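Local structure of chlorella virus DNA ligase-adenylate (1FVI) at residues A[144-147]-A[148-151]; A[152-156]-A[157-161]. The protein probably seals nicks in duplex DNA as an ATP-dependent ligase, and is caught here as its covalent AMP adduct. The protein carries 1 engineered substitution. All coordinates share one frame; numbering follows the deposited sequence.

Interaction 1 of 2, residues A[144-147]-A[148-151]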
loop_
_atom_site.group_PDB
_atom_site.type_symbol
_atom_site.label_atom_id
_atom_site.label_comp_id
_atom_site.label_asym_id
_atom_site.label_seq_id
_atom_site.Cartn_x
_atom_site.Cartn_y
_atom_site.Cartn_z
ATOM N N ILE A 144 5.105 -18.119 7.041
ATOM C CA ILE A 144 5.209 -16.963 7.939
ATOM C C ILE A 144 6.410 -16.038 7.651
ATOM O O ILE A 144 6.283 -14.818 7.694
ATOM C CB ILE A 144 5.200 -17.433 9.424
ATOM C CG1 ILE A 144 3.807 -17.969 9.768
ATOM C CG2 ILE A 144 5.667 -16.299 10.365
ATOM C CD1 ILE A 144 3.687 -18.569 11.117
ATOM N N THR A 145 7.558 -16.626 7.342
ATOM C CA THR A 145 8.756 -15.860 7.024
ATOM C C THR A 145 8.479 -14.998 5.805
ATOM O O THR A 145 8.824 -13.815 5.780
ATOM C CB THR A 145 9.915 -16.798 6.702
ATOM O OG1 THR A 145 9.962 -17.829 7.695
ATOM C CG2 THR A 145 11.240 -16.041 6.677
ATOM N N GLU A 146 7.836 -15.594 4.805
ATOM C CA GLU A 146 7.478 -14.869 3.595
ATOM C C GLU A 146 6.480 -13.742 3.864
ATOM O O GLU A 146 6.582 -12.662 3.264
ATOM C CB GLU A 146 6.955 -15.824 2.530
ATOM C CG GLU A 146 8.076 -16.551 1.774
ATOM C CD GLU A 146 7.575 -17.381 0.599
ATOM O OE1 GLU A 146 6.395 -17.264 0.229
ATOM O OE2 GLU A 146 8.364 -18.167 0.047
ATOM N N LEU A 147 5.540 -13.981 4.781
ATOM C CA LEU A 147 4.538 -12.977 5.160
ATOM C C LEU A 147 5.203 -11.750 5.807
ATOM O O LEU A 147 4.939 -10.610 5.426
ATOM C CB LEU A 147 3.508 -13.574 6.135
ATOM C CG LEU A 147 2.014 -13.423 5.802
ATOM C CD1 LEU A 147 1.179 -13.557 7.066
ATOM C CD2 LEU A 147 1.737 -12.101 5.143
ATOM N N LEU A 148 6.046 -11.989 6.810
ATOM C CA LEU A 148 6.768 -10.907 7.481
ATOM C C LEU A 148 7.715 -10.137 6.533
ATOM O O LEU A 148 7.784 -8.906 6.588
ATOM C CB LEU A 148 7.541 -11.479 8.662
ATOM C CG LEU A 148 6.557 -11.966 9.718
ATOM C CD1 LEU A 148 7.264 -12.816 10.729
ATOM C CD2 LEU A 148 5.870 -10.776 10.358
ATOM N N GLN A 149 8.441 -10.857 5.675
ATOM C CA GLN A 149 9.339 -10.211 4.723
ATOM C C GLN A 149 8.495 -9.313 3.832
ATOM O O GLN A 149 8.916 -8.211 3.467
ATOM C CB GLN A 149 10.085 -11.239 3.873
ATOM C CG GLN A 149 10.961 -12.194 4.684
ATOM C CD GLN A 149 11.718 -13.206 3.826
ATOM O OE1 GLN A 149 12.924 -13.080 3.631
ATOM N NE2 GLN A 149 11.017 -14.224 3.333
ATOM N N TYR A 150 7.281 -9.777 3.525
ATOM C CA TYR A 150 6.361 -9.016 2.693
ATOM C C TYR A 150 5.910 -7.705 3.366
ATOM O O TYR A 150 5.840 -6.652 2.705
ATOM C CB TYR A 150 5.155 -9.883 2.301
ATOM C CG TYR A 150 4.248 -9.181 1.331
ATOM C CD1 TYR A 150 4.682 -8.902 0.029
ATOM C CD2 TYR A 150 2.983 -8.733 1.721
ATOM C CE1 TYR A 150 3.890 -8.191 -0.851
ATOM C CE2 TYR A 150 2.177 -8.013 0.836
ATOM C CZ TYR A 150 2.646 -7.744 -0.442
ATOM O OH TYR A 150 1.927 -6.974 -1.308
ATOM N N GLU A 151 5.635 -7.763 4.678
ATOM C CA GLU A 151 5.206 -6.578 5.435
ATOM C C GLU A 151 6.346 -5.556 5.457
ATOM O O GLU A 151 6.103 -4.361 5.269
ATOM C CB GLU A 151 4.772 -6.919 6.879
ATOM C CG GLU A 151 4.290 -5.661 7.658
ATOM C CD GLU A 151 3.539 -5.928 8.966
ATOM O OE1 GLU A 151 3.409 -4.984 9.769
ATOM O OE2 GLU A 151 3.053 -7.053 9.192
#
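Ile144 and Leu148 sit one turn apart on helix 144-156. Their side chains run side by side and point the same way, with Ile144 CG2 at 3.8 Å from Leu148 CD1. Ile144 CG2 lies anti to its own backbone N, which turns this methyl to the Leu148 side. The backbone under the pair is regular: Leu148 N donates to Ile144 O at 3.0 Å. Tyr150 N to Glu146 O and Glu151 N to Leu147 O continue the alpha-helical pattern, each at 3.0 Å.

The tight side of the turn faces Ile14 of a loop and strands 162-165 and 184-186. Leu147, Leu148 and Glu151 are buried there. Ile14 packs on Ile144, Leu147 and Leu148, while Val162 and Met186 meet Leu147 and Glu151. The Tyr150 chain leaves with CG anti to the backbone N (chi1 -174°). It leads away from the preceding turn to strand 139-141, where Val139 and Ile141 meet it. Its side chain also comes close to Pro25 of the AMP site.

The other side is looser. Thr145 is exposed, and Gln149 extends alongside it, with Thr145 CG2 at 3.8 Å from Gln149 NE2. The Gln149 amide crosses the Glu146 side chain at a slant, its plane 31° from the carboxylate; Glu146 CG is 4.1 Å from Gln149 NE2. A weak bond from Gln149 NE2 to Thr145 O is doubtful, because that oxygen is crowded in the model. Glu146 OE1 is hydrogen-bonded to Asn142 N, just before the helix.

The helix is thus amphipathic. The buried carboxylate of Glu151 is met by two backbone N-H groups, Phe189 N at OE1 and Gln188 N at OE2. Such a pair would probably favour the charged form and ties the helix to the chain just after strand 184-186.

Interaction 2 of 2, residues A[152-156]-A[157-161]; sequences RDVLS and KGFEG
Val154 and Phe159 close a Schellman motif at the C-terminal end of helix 144-156. Gly158 takes positive phi (97°), and two N-H groups bond back into the last turn.

Backbone bonds define the motif. Phe159 N reaches back to Val154 O at 3.1 Å, and Gly158 N donates to Leu155 O at 3.0 Å. Lys157 N is shared weakly between Asp153 O and Val154 O.

The apolar contact that usually accompanies this motif is present: Val154 CG1 lies 3.8 Å from Phe159 CB. The Phe159 ring has Val154 O at its edge, near the ring plane. Pro25 touches both side chains from strand 21-25. Leu155 CD2 lies against the loop backbone, a close van der Waals approach at 3.1 Å from Phe159 O.

Polar side chains make a second group of contacts. Ser156 OG donates to Asp153 O at 2.6 Å; chi1 of 80° sets the hydroxyl between its backbone N and carbonyl carbon. Arg152 NE makes a salt bridge to Asp153 OD1, met from above the carboxylate plane. Ser156 and Arg152 both touch Val287, and Arg152 also meets Phe189 and Phe285. Lys157 bends at its last torsion, and NZ stays 4.8 Å from Asp153 OD1.

One water bridges the turn: it donates to Phe159 O at 3.2 Å and, more weakly, to Leu155 O.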
loop_
_atom_site.group_PDB
_atom_site.type_symbol
_atom_site.label_atom_id
_atom_site.label_comp_id
_atom_site.label_asym_id
_atom_site.label_seq_id
_atom_site.Cartn_x
_atom_site.Cartn_y
_atom_site.Cartn_z
ATOM N N ARG A 152 7.568 -6.029 5.726
ATOM C CA ARG A 152 8.761 -5.179 5.724
ATOM C C ARG A 152 8.873 -4.468 4.361
ATOM O O ARG A 152 9.064 -3.253 4.285
ATOM C CB ARG A 152 10.007 -6.042 5.936
ATOM C CG ARG A 152 11.333 -5.310 5.703
ATOM C CD ARG A 152 12.447 -6.265 5.276
ATOM N NE ARG A 152 12.121 -7.002 4.055
ATOM C CZ ARG A 152 12.707 -8.138 3.675
ATOM N NH1 ARG A 152 13.666 -8.682 4.408
ATOM N NH2 ARG A 152 12.280 -8.781 2.595
ATOM N N ASP A 153 8.739 -5.237 3.282
ATOM C CA ASP A 153 8.824 -4.692 1.924
ATOM C C ASP A 153 7.779 -3.629 1.694
ATOM O O ASP A 153 8.066 -2.518 1.252
ATOM C CB ASP A 153 8.634 -5.811 0.899
ATOM C CG ASP A 153 9.871 -6.670 0.744
ATOM O OD1 ASP A 153 10.955 -6.230 1.189
ATOM O OD2 ASP A 153 9.769 -7.782 0.173
ATOM N N VAL A 154 6.547 -4.006 1.997
ATOM C CA VAL A 154 5.384 -3.150 1.858
ATOM C C VAL A 154 5.515 -1.858 2.690
ATOM O O VAL A 154 5.251 -0.758 2.191
ATOM C CB VAL A 154 4.106 -4.022 2.133
ATOM C CG1 VAL A 154 3.133 -3.348 3.034
ATOM C CG2 VAL A 154 3.495 -4.443 0.807
ATOM N N LEU A 155 5.988 -1.987 3.924
ATOM C CA LEU A 155 6.203 -0.818 4.779
ATOM C C LEU A 155 7.320 0.060 4.209
ATOM O O LEU A 155 7.282 1.286 4.314
ATOM C CB LEU A 155 6.598 -1.245 6.191
ATOM C CG LEU A 155 5.448 -1.849 6.968
ATOM C CD1 LEU A 155 5.953 -2.460 8.270
ATOM C CD2 LEU A 155 4.431 -0.738 7.195
ATOM N N SER A 156 8.309 -0.576 3.598
ATOM C CA SER A 156 9.435 0.170 3.052
ATOM C C SER A 156 8.978 0.990 1.855
ATOM O O SER A 156 9.584 2.015 1.541
ATOM C CB SER A 156 10.595 -0.763 2.678
ATOM O OG SER A 156 10.371 -1.400 1.435
ATOM N N LYS A 157 7.885 0.563 1.218
ATOM C CA LYS A 157 7.363 1.300 0.073
ATOM C C LYS A 157 6.369 2.380 0.510
ATOM O O LYS A 157 5.844 3.143 -0.311
ATOM C CB LYS A 157 6.773 0.348 -0.972
ATOM C CG LYS A 157 7.826 -0.515 -1.652
ATOM C CD LYS A 157 7.178 -1.596 -2.502
ATOM C CE LYS A 157 8.205 -2.549 -3.109
ATOM N NZ LYS A 157 8.914 -3.371 -2.086
ATOM N N GLY A 158 6.142 2.458 1.816
ATOM C CA GLY A 158 5.255 3.475 2.355
ATOM C C GLY A 158 3.819 3.081 2.640
ATOM O O GLY A 158 3.009 3.950 2.951
ATOM N N PHE A 159 3.502 1.791 2.530
ATOM C CA PHE A 159 2.148 1.293 2.801
ATOM C C PHE A 159 1.941 1.024 4.299
ATOM O O PHE A 159 2.902 0.969 5.070
ATOM C CB PHE A 159 1.865 0.027 1.978
ATOM C CG PHE A 159 1.935 0.249 0.486
ATOM C CD1 PHE A 159 2.989 -0.264 -0.260
ATOM C CD2 PHE A 159 0.965 1.004 -0.164
ATOM C CE1 PHE A 159 3.086 -0.024 -1.636
ATOM C CE2 PHE A 159 1.045 1.252 -1.535
ATOM C CZ PHE A 159 2.110 0.738 -2.275
ATOM N N GLU A 160 0.690 0.812 4.690
ATOM C CA GLU A 160 0.301 0.584 6.092
ATOM C C GLU A 160 0.606 -0.791 6.674
ATOM O O GLU A 160 0.791 -0.934 7.877
ATOM C CB GLU A 160 -1.214 0.819 6.270
ATOM C CG GLU A 160 -1.722 2.226 6.001
ATOM C CD GLU A 160 -1.128 3.248 6.947
ATOM O OE1 GLU A 160 -0.164 3.948 6.553
ATOM O OE2 GLU A 160 -1.626 3.355 8.087
ATOM N N GLY A 161 0.558 -1.810 5.837
ATOM C CA GLY A 161 0.773 -3.160 6.302
ATOM C C GLY A 161 0.311 -4.012 5.154
ATOM O O GLY A 161 0.398 -3.570 4.004
HETATM O O HOH W 1 4.971 3.232 6.063
#

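In the fold
The two interactions are consecutive parts of one element. Interaction 1 is the first two turns of helix 144-156; interaction 2 is its last turn and the loop into strand 162-165. Their centres are 11 Å apart. Both belong to the ATP-dependent ligase domain, and both approach the AMP pocket through Pro25: the side chain of Tyr150 is about 3 Å from the side chain of Pro25, and that of Phe159 about 4 Å from the same side chain. Interaction 2 comes nearer the nucleotide. The side chain of Glu160 is about 6 Å from AMP, that of Tyr150 about 8 Å. Glu160 and Gly161 also bond through the backbone to Lys26, the residue that carries AMP covalently.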